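Local coordinates for protein 4-oxalocrotonate decarboxylase NahK (Pseudomonas putida, PDB 5D2K) that catalyses the metal-assisted decarboxylation of (3E)-2-oxohex-3-enedioate to 2-oxopent-4-enoate and carbon dioxide, a step in the breakdown of aromatic hydrocarbons such as naphthalene, at residues A[19-24]-A[30-35]; A[24-29]-A[150-155]; A[67-72]-A[166-171]. The protein carries 1 engineered substitution. One frame throughout, in Å; residues are numbered along the deposited sequence.

Interaction 1 of 3, residues A[19-24]-A[30-35]; sequences AEHIEN and HDIGKV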
ATOM      1  N   ALA A  19       5.763  -0.381 -18.476  1.00 11.55           N
ATOM      2  CA  ALA A  19       5.721  -1.321 -17.358  1.00 11.65           C
ATOM      3  C   ALA A  19       7.094  -1.939 -17.101  1.00 10.39           C
ATOM      4  O   ALA A  19       7.524  -2.059 -15.949  1.00 10.75           O
ATOM      5  CB  ALA A  19       4.697  -2.398 -17.621  1.00 10.31           C
ATOM      6  N   GLU A  20       7.782  -2.314 -18.176  1.00 10.98           N
ATOM      7  CA  GLU A  20       9.147  -2.838 -18.068  1.00 10.71           C
ATOM      8  C   GLU A  20      10.108  -1.809 -17.453  1.00 10.66           C
ATOM      9  O   GLU A  20      10.887  -2.122 -16.543  1.00 11.06           O
ATOM     10  CB  GLU A  20       9.636  -3.272 -19.453  1.00 12.36           C
ATOM     11  CG  GLU A  20      11.067  -3.784 -19.466  1.00 14.88           C
ATOM     12  CD  GLU A  20      11.529  -4.156 -20.863  1.00 27.08           C
ATOM     13  OE1 GLU A  20      11.322  -3.349 -21.795  1.00 24.03           O
ATOM     14  OE2 GLU A  20      12.093  -5.253 -21.027  1.00 25.95           O
ATOM     15  N   HIS A  21      10.038  -0.581 -17.951  1.00 10.51           N
ATOM     16  CA  HIS A  21      10.889   0.510 -17.482  1.00 11.56           C
ATOM     17  C   HIS A  21      10.695   0.788 -15.980  1.00 10.37           C
ATOM     18  O   HIS A  21      11.658   0.851 -15.192  1.00 11.11           O
ATOM     19  CB  HIS A  21      10.575   1.736 -18.345  1.00 11.48           C
ATOM     20  CG  HIS A  21      11.191   3.010 -17.868  1.00 12.13           C
ATOM     21  ND1 HIS A  21      12.521   3.315 -18.070  1.00 17.78           N
ATOM     22  CD2 HIS A  21      10.649   4.074 -17.231  1.00 13.09           C
ATOM     23  CE1 HIS A  21      12.775   4.505 -17.556  1.00 18.10           C
ATOM     24  NE2 HIS A  21      11.657   4.990 -17.047  1.00 16.31           N
ATOM     25  N   ILE A  22       9.439   0.904 -15.574  1.00  9.62           N
ATOM     26  CA  ILE A  22       9.133   1.232 -14.193  1.00 10.40           C
ATOM     27  C   ILE A  22       9.444   0.042 -13.283  1.00  7.28           C
ATOM     28  O   ILE A  22      10.011   0.206 -12.192  1.00  9.64           O
ATOM     29  CB  ILE A  22       7.655   1.667 -14.061  1.00  9.71           C
ATOM     30  CG1 ILE A  22       7.440   2.986 -14.803  1.00 11.66           C
ATOM     31  CG2 ILE A  22       7.233   1.797 -12.593  1.00 12.11           C
ATOM     32  CD1 ILE A  22       5.985   3.427 -14.865  1.00 13.89           C
ATOM     33  N   GLU A  23       9.088  -1.165 -13.726  1.00  9.69           N
ATOM     34  CA  GLU A  23       9.413  -2.342 -12.922  1.00  8.56           C
ATOM     35  C   GLU A  23      10.923  -2.508 -12.740  1.00 10.75           C
ATOM     36  O   GLU A  23      11.394  -2.882 -11.654  1.00 10.16           O
ATOM     37  CB  GLU A  23       8.831  -3.615 -13.527  1.00  9.47           C
ATOM     38  CG  GLU A  23       9.018  -4.766 -12.539  1.00 11.30           C
ATOM     39  CD  GLU A  23       8.665  -6.125 -13.099  1.00 10.33           C
ATOM     40  OE1 GLU A  23       8.971  -6.403 -14.281  1.00 12.54           O
ATOM     41  OE2 GLU A  23       8.089  -6.936 -12.353  1.00 11.10           O
ATOM     42  N   ASN A  24      11.692  -2.223 -13.792  1.00 10.32           N
ATOM     43  CA  ASN A  24      13.140  -2.392 -13.699  1.00 11.70           C
ATOM     44  C   ASN A  24      13.761  -1.469 -12.654  1.00 10.05           C
ATOM     45  O   ASN A  24      14.762  -1.820 -12.030  1.00  9.85           O
ATOM     46  CB  ASN A  24      13.807  -2.174 -15.073  1.00  9.97           C
ATOM     47  CG  ASN A  24      13.722  -3.395 -15.952  1.00 13.67           C
ATOM     48  OD1 ASN A  24      13.426  -4.487 -15.486  1.00 14.31           O
ATOM     49  ND2 ASN A  24      14.022  -3.221 -17.235  1.00 17.15           N
ATOM     50  N   HIS A  30      16.992   1.658  -8.522  1.00 10.62           N
ATOM     51  CA  HIS A  30      17.385   3.010  -8.926  1.00  9.42           C
ATOM     52  C   HIS A  30      16.156   3.843  -9.179  1.00 12.34           C
ATOM     53  O   HIS A  30      15.088   3.298  -9.503  1.00 10.75           O
ATOM     54  CB  HIS A  30      18.279   2.983 -10.175  1.00 10.54           C
ATOM     55  CG  HIS A  30      17.605   2.439 -11.402  1.00 11.40           C
ATOM     56  ND1 HIS A  30      16.767   3.198 -12.194  1.00 12.25           N
ATOM     57  CD2 HIS A  30      17.661   1.216 -11.979  1.00 10.27           C
ATOM     58  CE1 HIS A  30      16.327   2.460 -13.199  1.00 11.61           C
ATOM     59  NE2 HIS A  30      16.860   1.253 -13.095  1.00 11.41           N
ATOM     60  N   ASP A  31      16.289   5.161  -9.059  1.00 11.77           N
ATOM     61  CA  ASP A  31      15.147   6.008  -9.353  1.00 12.38           C
ATOM     62  C   ASP A  31      15.060   6.322 -10.851  1.00 13.80           C
ATOM     63  O   ASP A  31      15.966   5.994 -11.635  1.00 14.72           O
ATOM     64  CB  ASP A  31      15.148   7.294  -8.484  1.00 12.07           C
ATOM     65  CG  ASP A  31      16.375   8.177  -8.682  1.00 21.18           C
ATOM     66  OD1 ASP A  31      16.914   8.239  -9.802  1.00 18.64           O
ATOM     67  OD2 ASP A  31      16.779   8.846  -7.700  1.00 23.66           O
ATOM     68  N   ILE A  32      13.924   6.886 -11.243  1.00 11.66           N
ATOM     69  CA  ILE A  32      13.656   7.291 -12.614  1.00 13.03           C
ATOM     70  C   ILE A  32      12.908   8.616 -12.580  1.00 14.12           C
ATOM     71  O   ILE A  32      12.416   9.040 -11.525  1.00 14.42           O
ATOM     72  CB  ILE A  32      12.812   6.254 -13.391  1.00 14.70           C
ATOM     73  CG1 ILE A  32      11.519   5.946 -12.627  1.00 14.82           C
ATOM     74  CG2 ILE A  32      13.623   4.985 -13.660  1.00 13.38           C
ATOM     75  CD1 ILE A  32      10.542   5.087 -13.413  1.00 16.17           C
ATOM     76  N   GLY A  33      12.835   9.277 -13.732  1.00 16.11           N
ATOM     77  CA  GLY A  33      12.040  10.484 -13.847  1.00 18.53           C
ATOM     78  C   GLY A  33      10.560  10.157 -13.840  1.00 19.28           C
ATOM     79  O   GLY A  33      10.169   9.051 -14.240  1.00 16.07           O
ATOM     80  N   LYS A  34       9.736  11.103 -13.387  1.00 18.14           N
ATOM     81  CA  LYS A  34       8.274  10.973 -13.457  1.00 18.02           C
ATOM     82  C   LYS A  34       7.872  10.635 -14.877  1.00 17.45           C
ATOM     83  O   LYS A  34       8.302  11.308 -15.808  1.00 18.33           O
ATOM     84  CB  LYS A  34       7.572  12.264 -13.030  1.00 21.22           C
ATOM     85  CG  LYS A  34       7.433  12.477 -11.538  1.00 30.84           C
ATOM     86  CD  LYS A  34       6.592  13.714 -11.254  1.00 38.63           C
ATOM     87  CE  LYS A  34       7.139  14.930 -11.988  1.00 44.35           C
ATOM     88  NZ  LYS A  34       6.477  16.194 -11.555  1.00 53.17           N
ATOM     89  N   VAL A  35       7.060   9.603 -15.067  1.00 15.92           N
ATOM     90  CA  VAL A  35       6.781   9.179 -16.436  1.00 17.40           C
ATOM     91  C   VAL A  35       5.862  10.178 -17.146  1.00 16.34           C
ATOM     92  O   VAL A  35       5.842  10.237 -18.369  1.00 18.91           O
ATOM     93  CB  VAL A  35       6.182   7.753 -16.495  1.00 22.02           C
ATOM     94  CG1 VAL A  35       7.261   6.724 -16.151  1.00 20.30           C
ATOM     95  CG2 VAL A  35       4.961   7.614 -15.586  1.00 19.69           C
TER
HETATM   96  O   HOH W   1      11.125   7.648 -16.326  1.00 20.42           O
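Ile32 reaches back to the last turns of its own preceding helix and meets Ile22 and the His21 ring there by van der Waals packing, with no direct polar bond between the segments. With CG1 of Ile32 set between the backbone N and the carbonyl carbon (chi1 54°), the extended branch carries CD1 to within 4.0 Å of Ile22 CG1, the two side chains crossing at about a right angle. Val35 adds its CG1 branch, 3.8 Å from Ile22 CD1. Isoleucine suits position 32 because its CD1 meets both Ile22 and His21 while CG2 also lies against the His21 ring; Val35 is compact and apolar enough for the buried end.

The His21 ring comes from the opposite direction to Ile32; its NE2 lies 3.8 Å from Ile32 CD1, while Val35 CG1 sits near the ring plane at an edge. The polar link is indirect: a water in the ring plane lies 2.8 Å from His21 NE2 and donates to Gly33 O. On the loop itself, His30 ND1 gives a nearly straight bond (176°) to Asp31 O, which, lying nearly in the ring plane, helps to set the ring's rotation.

Ile22 and Val35 form the buried side, facing helix 160-165 through Ala165 and Ser162; Ile22 also touches Ile54 of helix 44-60, and Tyr153 backs both Ile32 and Val35.

Interaction 2 of 3, residues A[24-29]-A[150-155]; sequences NAELNV and DSRYEN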
ATOM      1  N   ASN A  24      11.692  -2.223 -13.792  1.00 10.32           N
ATOM      2  CA  ASN A  24      13.140  -2.392 -13.699  1.00 11.70           C
ATOM      3  C   ASN A  24      13.761  -1.469 -12.654  1.00 10.05           C
ATOM      4  O   ASN A  24      14.762  -1.820 -12.030  1.00  9.85           O
ATOM      5  CB  ASN A  24      13.807  -2.174 -15.073  1.00  9.97           C
ATOM      6  CG  ASN A  24      13.722  -3.395 -15.952  1.00 13.67           C
ATOM      7  OD1 ASN A  24      13.426  -4.487 -15.486  1.00 14.31           O
ATOM      8  ND2 ASN A  24      14.022  -3.221 -17.235  1.00 17.15           N
ATOM      9  N   ALA A  25      13.166  -0.298 -12.443  1.00 10.06           N
ATOM     10  CA  ALA A  25      13.653   0.605 -11.405  1.00  9.23           C
ATOM     11  C   ALA A  25      13.514  -0.035 -10.010  1.00  8.62           C
ATOM     12  O   ALA A  25      14.392   0.095  -9.162  1.00 11.01           O
ATOM     13  CB  ALA A  25      12.909   1.946 -11.475  1.00 11.22           C
ATOM     14  N   GLU A  26      12.415  -0.746  -9.781  1.00  9.74           N
ATOM     15  CA  GLU A  26      12.251  -1.473  -8.532  1.00 10.96           C
ATOM     16  C   GLU A  26      13.225  -2.653  -8.418  1.00  9.88           C
ATOM     17  O   GLU A  26      13.940  -2.807  -7.410  1.00 11.73           O
ATOM     18  CB  GLU A  26      10.807  -1.969  -8.417  1.00  9.58           C
ATOM     19  CG  GLU A  26      10.533  -2.804  -7.172  1.00  9.01           C
ATOM     20  CD  GLU A  26      10.043  -4.215  -7.480  1.00 10.08           C
ATOM     21  OE1 GLU A  26       9.480  -4.459  -8.575  1.00 10.92           O
ATOM     22  OE2 GLU A  26      10.223  -5.082  -6.590  1.00 13.38           O
ATOM     23  N   LEU A  27      13.237  -3.498  -9.450  1.00  8.68           N
ATOM     24  CA  LEU A  27      14.053  -4.712  -9.433  1.00  9.23           C
ATOM     25  C   LEU A  27      15.554  -4.435  -9.404  1.00 11.57           C
ATOM     26  O   LEU A  27      16.327  -5.257  -8.912  1.00 14.38           O
ATOM     27  CB  LEU A  27      13.721  -5.581 -10.646  1.00 10.39           C
ATOM     28  CG  LEU A  27      12.285  -6.087 -10.672  1.00 12.25           C
ATOM     29  CD1 LEU A  27      12.060  -6.863 -11.955  1.00 13.65           C
ATOM     30  CD2 LEU A  27      12.042  -6.962  -9.455  1.00 12.80           C
ATOM     31  N   ASN A  28      15.962  -3.286  -9.931  1.00 11.01           N
ATOM     32  CA  ASN A  28      17.383  -2.961  -9.996  1.00 11.48           C
ATOM     33  C   ASN A  28      17.782  -1.751  -9.158  1.00 12.05           C
ATOM     34  O   ASN A  28      18.897  -1.232  -9.275  1.00 12.52           O
ATOM     35  CB  ASN A  28      17.781  -2.775 -11.461  1.00 10.87           C
ATOM     36  CG  ASN A  28      17.585  -4.049 -12.263  1.00 12.73           C
ATOM     37  OD1 ASN A  28      18.440  -4.937 -12.245  1.00 15.29           O
ATOM     38  ND2 ASN A  28      16.447  -4.166 -12.940  1.00 12.14           N
ATOM     39  N   VAL A  29      16.869  -1.327  -8.280  1.00 10.27           N
ATOM     40  CA  VAL A  29      17.157  -0.386  -7.201  1.00 10.34           C
ATOM     41  C   VAL A  29      17.758   0.939  -7.701  1.00 11.24           C
ATOM     42  O   VAL A  29      18.895   1.303  -7.357  1.00 13.29           O
ATOM     43  CB  VAL A  29      18.111  -1.025  -6.144  1.00 12.65           C
ATOM     44  CG1 VAL A  29      18.026  -0.265  -4.831  1.00 10.87           C
ATOM     45  CG2 VAL A  29      17.783  -2.505  -5.917  1.00 12.58           C
ATOM     46  N   ASP A 150       8.523   2.974  -1.043  1.00  9.20           N
ATOM     47  CA  ASP A 150       9.792   3.320  -1.673  1.00 11.29           C
ATOM     48  C   ASP A 150       9.534   3.724  -3.113  1.00 10.96           C
ATOM     49  O   ASP A 150       9.705   2.927  -4.042  1.00 12.71           O
ATOM     50  CB  ASP A 150      10.761   2.128  -1.582  1.00  9.84           C
ATOM     51  CG  ASP A 150      12.191   2.498  -1.921  1.00 12.85           C
ATOM     52  OD1 ASP A 150      12.589   3.640  -1.634  1.00 12.98           O
ATOM     53  OD2 ASP A 150      12.919   1.642  -2.466  1.00 12.72           O
ATOM     54  N   SER A 151       9.104   4.968  -3.307  1.00 11.40           N
ATOM     55  CA  SER A 151       8.804   5.446  -4.652  1.00 10.05           C
ATOM     56  C   SER A 151      10.021   5.327  -5.549  1.00 11.07           C
ATOM     57  O   SER A 151      11.130   5.668  -5.137  1.00 12.02           O
ATOM     58  CB  SER A 151       8.339   6.900  -4.611  1.00 12.50           C
ATOM     59  OG  SER A 151       8.128   7.400  -5.929  1.00 12.83           O
ATOM     60  N   ARG A 152       9.816   4.844  -6.766  1.00  9.88           N
ATOM     61  CA  ARG A 152      10.923   4.767  -7.709  1.00  9.81           C
ATOM     62  C   ARG A 152      11.201   6.130  -8.365  1.00 13.37           C
ATOM     63  O   ARG A 152      12.109   6.242  -9.177  1.00 14.18           O
ATOM     64  CB  ARG A 152      10.650   3.682  -8.767  1.00 11.32           C
ATOM     65  CG  ARG A 152      11.190   2.285  -8.374  1.00  9.04           C
ATOM     66  CD  ARG A 152      10.651   1.777  -7.013  1.00  9.86           C
ATOM     67  NE  ARG A 152       9.202   1.580  -7.055  1.00  9.22           N
ATOM     68  CZ  ARG A 152       8.520   0.783  -6.234  1.00  9.15           C
ATOM     69  NH1 ARG A 152       7.194   0.688  -6.368  1.00  9.35           N
ATOM     70  NH2 ARG A 152       9.140   0.070  -5.292  1.00 10.15           N
ATOM     71  N   TYR A 153      10.447   7.166  -8.003  1.00 11.75           N
ATOM     72  CA  TYR A 153      10.711   8.499  -8.550  1.00 12.60           C
ATOM     73  C   TYR A 153      11.641   9.281  -7.647  1.00 18.68           C
ATOM     74  O   TYR A 153      11.574   9.165  -6.427  1.00 18.40           O
ATOM     75  CB  TYR A 153       9.402   9.262  -8.777  1.00 14.16           C
ATOM     76  CG  TYR A 153       8.499   8.511  -9.716  1.00 13.43           C
ATOM     77  CD1 TYR A 153       8.870   8.288 -11.036  1.00 14.00           C
ATOM     78  CD2 TYR A 153       7.296   7.990  -9.268  1.00 13.95           C
ATOM     79  CE1 TYR A 153       8.052   7.575 -11.894  1.00 13.91           C
ATOM     80  CE2 TYR A 153       6.473   7.276 -10.107  1.00 13.14           C
ATOM     81  CZ  TYR A 153       6.854   7.074 -11.419  1.00 11.36           C
ATOM     82  OH  TYR A 153       6.014   6.365 -12.235  1.00 15.17           O
ATOM     83  N   GLU A 154      12.522  10.063  -8.273  1.00 22.41           N
ATOM     84  CA  GLU A 154      13.567  10.786  -7.559  1.00 28.70           C
ATOM     85  C   GLU A 154      12.989  11.719  -6.508  1.00 29.43           C
ATOM     86  O   GLU A 154      11.960  12.361  -6.733  1.00 34.46           O
ATOM     87  CB  GLU A 154      14.443  11.583  -8.535  1.00 29.66           C
ATOM     88  CG  GLU A 154      15.516  12.416  -7.843  1.00 38.02           C
ATOM     89  CD  GLU A 154      16.526  12.998  -8.806  1.00 44.58           C
ATOM     90  OE1 GLU A 154      16.345  12.833 -10.030  1.00 49.26           O
ATOM     91  OE2 GLU A 154      17.503  13.619  -8.334  1.00 57.48           O
ATOM     92  N   ASN A 155      13.669  11.762  -5.363  1.00 32.75           N
ATOM     93  CA  ASN A 155      13.303  12.588  -4.216  1.00 46.31           C
ATOM     94  C   ASN A 155      11.916  12.279  -3.673  1.00 47.90           C
ATOM     95  O   ASN A 155      11.298  13.127  -3.026  1.00 50.67           O
ATOM     96  CB  ASN A 155      13.406  14.072  -4.568  1.00 49.58           C
ATOM     97  CG  ASN A 155      14.764  14.655  -4.225  1.00 64.90           C
ATOM     98  OD1 ASN A 155      15.695  14.613  -5.032  1.00 61.36           O
ATOM     99  ND2 ASN A 155      14.885  15.196  -3.015  1.00 67.45           N
TER
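A Schellman motif ends helix 12-27, with Val29 at positive phi as its C-prime residue, and the last turn of that helix rests on Arg152 in the loop that follows strand 139-149. Ala25 turns its methyl toward the loop and places CB 3.6 Å from Arg152 CG; so small a residue lets the helix backbone itself come close, and Glu26 N also lies 3.6 Å from the same CG.

Beyond this point Arg152 folds back on itself, bent at chi2 (56°) and chi3 (64°), and runs alongside Glu26 in the same direction. The meeting is one of methylenes with a flat cation: Glu26 CG lies over one face of the guanidinium, 3.7 Å from Arg152 NH2. Despite their opposite charges the two ends do not pair, for Glu26 OE2 remains 5.4 Å from Arg152 NH2. Glu26 instead binds Lys58 and Tyr94, whereas Arg152 makes a salt bridge to Asp166 and donates to Ser170 O. Arginine suits this buried position because its long chain packs on the helix while its several N-H groups serve separate acceptors.

Each segment is also braced internally. Asn24 O takes two bonds from Asn28, one from its backbone N and one from ND2 at 3.0 Å along a lone pair, and Ser151 OG accepts from Tyr153 N in an ST turn.

The contact thus lays the end of helix 12-27 against the loop between strand 139-149 and helix 160-165, with strand 170-175 touching Arg152 through Thr171.

Interaction 3 of 3, residues A[67-72]-A[166-171]; sequences GLKMGL and DNASST. With OOG (2-oxoadipic acid), chain D.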
ATOM      1  N   GLY A  67      -1.857  -9.814  -1.910  1.00 11.17           N
ATOM      2  CA  GLY A  67      -2.804  -8.830  -1.413  1.00 11.59           C
ATOM      3  C   GLY A  67      -2.873  -7.547  -2.210  1.00 12.29           C
ATOM      4  O   GLY A  67      -2.266  -7.426  -3.264  1.00 10.62           O
ATOM      5  N   LEU A  68      -3.632  -6.588  -1.692  1.00  9.88           N
ATOM      6  CA  LEU A  68      -3.786  -5.273  -2.295  1.00 10.33           C
ATOM      7  C   LEU A  68      -3.546  -4.207  -1.228  1.00 11.35           C
ATOM      8  O   LEU A  68      -3.695  -4.493  -0.037  1.00  9.85           O
ATOM      9  CB  LEU A  68      -5.192  -5.097  -2.890  1.00 10.89           C
ATOM     10  CG  LEU A  68      -5.605  -6.075  -3.981  1.00 11.55           C
ATOM     11  CD1 LEU A  68      -7.102  -5.938  -4.259  1.00 12.87           C
ATOM     12  CD2 LEU A  68      -4.776  -5.869  -5.246  1.00 13.48           C
ATOM     13  N   LYS A  69      -3.174  -2.994  -1.640  1.00 11.18           N
ATOM     14  CA  LYS A  69      -3.065  -1.881  -0.694  1.00 10.72           C
ATOM     15  C   LYS A  69      -3.826  -0.662  -1.194  1.00 14.03           C
ATOM     16  O   LYS A  69      -3.963  -0.439  -2.393  1.00 12.84           O
ATOM     17  CB  LYS A  69      -1.596  -1.505  -0.384  1.00 11.75           C
ATOM     18  CG  LYS A  69      -0.625  -1.378  -1.568  1.00 18.44           C
ATOM     19  CD  LYS A  69      -0.528   0.030  -2.156  1.00 20.04           C
ATOM     20  CE  LYS A  69      -0.079   1.082  -1.143  1.00 14.05           C
ATOM     21  NZ  LYS A  69       1.402   1.380  -1.026  1.00 13.77           N
ATOM     22  N   MET A  70      -4.371   0.089  -0.249  1.00 12.89           N
ATOM     23  CA  MET A  70      -4.930   1.406  -0.524  1.00 11.72           C
ATOM     24  C   MET A  70      -3.949   2.457  -0.057  1.00 11.27           C
ATOM     25  O   MET A  70      -3.331   2.310   1.013  1.00 14.00           O
ATOM     26  CB  MET A  70      -6.276   1.579   0.172  1.00 11.28           C
ATOM     27  CG  MET A  70      -7.404   0.834  -0.529  1.00 13.47           C
ATOM     28  SD  MET A  70      -7.906   1.618  -2.064  1.00 12.86           S
ATOM     29  CE  MET A  70      -8.626   3.124  -1.438  1.00 17.68           C
ATOM     30  N   GLY A  71      -3.796   3.508  -0.854  1.00 11.97           N
ATOM     31  CA  GLY A  71      -2.894   4.588  -0.508  1.00 14.95           C
ATOM     32  C   GLY A  71      -3.559   5.946  -0.559  1.00 16.42           C
ATOM     33  O   GLY A  71      -4.564   6.131  -1.261  1.00 12.42           O
ATOM     34  N   LEU A  72      -2.979   6.889   0.183  1.00 17.61           N
ATOM     35  CA  LEU A  72      -3.469   8.260   0.248  1.00 19.21           C
ATOM     36  C   LEU A  72      -4.920   8.277   0.713  1.00 16.63           C
ATOM     37  O   LEU A  72      -5.804   8.829   0.059  1.00 16.16           O
ATOM     38  CB  LEU A  72      -3.313   8.951  -1.104  1.00 19.65           C
ATOM     39  CG  LEU A  72      -1.894   8.780  -1.667  1.00 24.29           C
ATOM     40  CD1 LEU A  72      -1.742   9.507  -2.981  1.00 23.64           C
ATOM     41  CD2 LEU A  72      -0.823   9.228  -0.656  1.00 23.99           C
ATOM     42  N   ASP A 166       3.663   3.359 -10.858  1.00 10.71           N
ATOM     43  CA  ASP A 166       4.710   2.773 -10.008  1.00 10.20           C
ATOM     44  C   ASP A 166       4.123   1.935  -8.851  1.00 11.03           C
ATOM     45  O   ASP A 166       4.737   1.787  -7.786  1.00  9.53           O
ATOM     46  CB  ASP A 166       5.602   3.910  -9.469  1.00 11.48           C
ATOM     47  CG  ASP A 166       6.829   3.423  -8.703  1.00 10.85           C
ATOM     48  OD1 ASP A 166       7.436   2.409  -9.086  1.00 10.82           O
ATOM     49  OD2 ASP A 166       7.187   4.090  -7.703  1.00 12.34           O
ATOM     50  N   ASN A 167       2.933   1.381  -9.073  1.00  9.48           N
ATOM     51  CA  ASN A 167       2.294   0.503  -8.099  1.00 10.10           C
ATOM     52  C   ASN A 167       2.203   1.127  -6.703  1.00  8.84           C
ATOM     53  O   ASN A 167       2.417   0.463  -5.689  1.00  8.94           O
ATOM     54  CB  ASN A 167       3.029  -0.838  -8.025  1.00 10.75           C
ATOM     55  CG  ASN A 167       2.218  -1.889  -7.293  1.00  8.93           C
ATOM     56  OD1 ASN A 167       0.989  -1.845  -7.318  1.00 11.05           O
ATOM     57  ND2 ASN A 167       2.892  -2.815  -6.621  1.00 10.00           N
ATOM     58  N   ALA A 168       1.878   2.414  -6.675  1.00 10.03           N
ATOM     59  CA  ALA A 168       1.686   3.150  -5.422  1.00  9.09           C
ATOM     60  C   ALA A 168       2.873   2.990  -4.458  1.00 12.54           C
ATOM     61  O   ALA A 168       2.690   2.924  -3.249  1.00 11.88           O
ATOM     62  CB  ALA A 168       0.385   2.714  -4.753  1.00 10.30           C
ATOM     63  N   SER A 169       4.087   2.953  -5.014  1.00  9.48           N
ATOM     64  CA  SER A 169       5.336   2.966  -4.230  1.00  8.88           C
ATOM     65  C   SER A 169       5.545   1.713  -3.368  1.00 10.92           C
ATOM     66  O   SER A 169       6.373   1.708  -2.454  1.00 11.11           O
ATOM     67  CB  SER A 169       5.395   4.211  -3.332  1.00 10.77           C
ATOM     68  OG  SER A 169       5.135   5.404  -4.071  1.00 12.21           O
ATOM     69  N   SER A 170       4.819   0.643  -3.664  1.00  9.75           N
ATOM     70  CA  SER A 170       4.896  -0.550  -2.827  1.00  9.37           C
ATOM     71  C   SER A 170       6.253  -1.234  -2.934  1.00 10.90           C
ATOM     72  O   SER A 170       6.860  -1.261  -4.012  1.00  9.46           O
ATOM     73  CB  SER A 170       3.799  -1.538  -3.219  1.00 10.63           C
ATOM     74  OG  SER A 170       2.514  -0.941  -3.145  1.00 14.57           O
ATOM     75  N   THR A 171       6.721  -1.821  -1.834  1.00  9.11           N
ATOM     76  CA  THR A 171       7.954  -2.602  -1.915  1.00  9.33           C
ATOM     77  C   THR A 171       8.117  -3.658  -0.802  1.00  8.56           C
ATOM     78  O   THR A 171       8.594  -4.758  -1.090  1.00  9.89           O
ATOM     79  CB  THR A 171       9.205  -1.654  -1.962  1.00  9.16           C
ATOM     80  OG1 THR A 171      10.277  -2.303  -2.658  1.00 13.51           O
ATOM     81  CG2 THR A 171       9.679  -1.208  -0.569  1.00 10.89           C
TER
HETATM   82  C2  OOG D 302       2.221   6.320  -2.080  1.00 22.99           C
HETATM   83  C3  OOG D 302       1.843   5.179  -1.151  1.00 26.41           C
HETATM   84  C4  OOG D 302       0.658   5.558  -0.288  1.00 22.44           C
HETATM   85  C6  OOG D 302      -0.403   4.927   2.009  1.00 17.49           C
HETATM   86  O4  OOG D 302      -0.597   4.077   2.909  1.00 16.59           O
HETATM   87  O3  OOG D 302      -0.863   6.092   2.116  1.00 20.41           O
HETATM   88  C5  OOG D 302       0.410   4.537   0.800  1.00 16.99           C
HETATM   89  C1  OOG D 302       3.347   7.133  -1.473  1.00 30.42           C
HETATM   90  O1  OOG D 302       4.476   7.201  -2.042  1.00 26.12           O
HETATM   91  O2  OOG D 302       3.147   7.750  -0.394  1.00 31.38           O
HETATM   92  O5  OOG D 302       0.838   3.404   0.748  1.00 13.72           O
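Lys69 NZ stands between the bound 2-oxoadipic acid and the turn at Ala168-Ser170. It donates to the ligand's keto oxygen O5 at 2.7 Å and to Ala168 O at 3.0 Å, the latter with the donor tilted 30° from the carbonyl plane. Glu147, a magnesium ligand, forms a salt bridge with the same nitrogen, and Ser170 OG is a weak, longer partner at 3.3 Å from Lys69 NZ. The chain arrives there curled, with bends at chi2, chi3 and chi4, and the curl brings CD against the Ala168 methyl, 3.8 Å from its CB.

The ligand's two carboxylates are held by different segments. Leu72 N gives O3 a bond of 3.0 Å, while Ser169 OG reaches O1 at 2.8 Å. Gly71 lets the strand lie directly against the ligand, its CA 3.6 Å from C5.

One layer further out, Ser170 OG donates to Asn167 O nearly along the C=O axis, at 2.9 Å, and Ser170 N uses the same acceptor. These bonds set the hydroxyl beside Lys69, and strand 65-71 is itself held between strands 87-92 and 236-238.

The protein partners position the buried Lys69 NZ, and its short bond to O5 would be expected to draw electron density toward the keto oxygen, consistent with decarboxylation assisted by the metal.

Overall arrangement
From the N terminus, helix 12-27 runs into a short loop that folds back on it, and interaction 1 closes this short loop. Interaction 2 shares Asn24 with it and spans a far longer part of the chain, joining the helix end to residues 150-155; the two cross, and Ile32 N bonds to Arg152 O between them. Interaction 3 opens after interaction 1 has closed and crosses interaction 2, linking strand 65-71 to the turn before strand 170-175. The salt bridge of Arg152 with Asp166 and the bond of Asp150 N to Ser169 O connect these last two, tying the outlying N-terminal helix to the ligand-binding core.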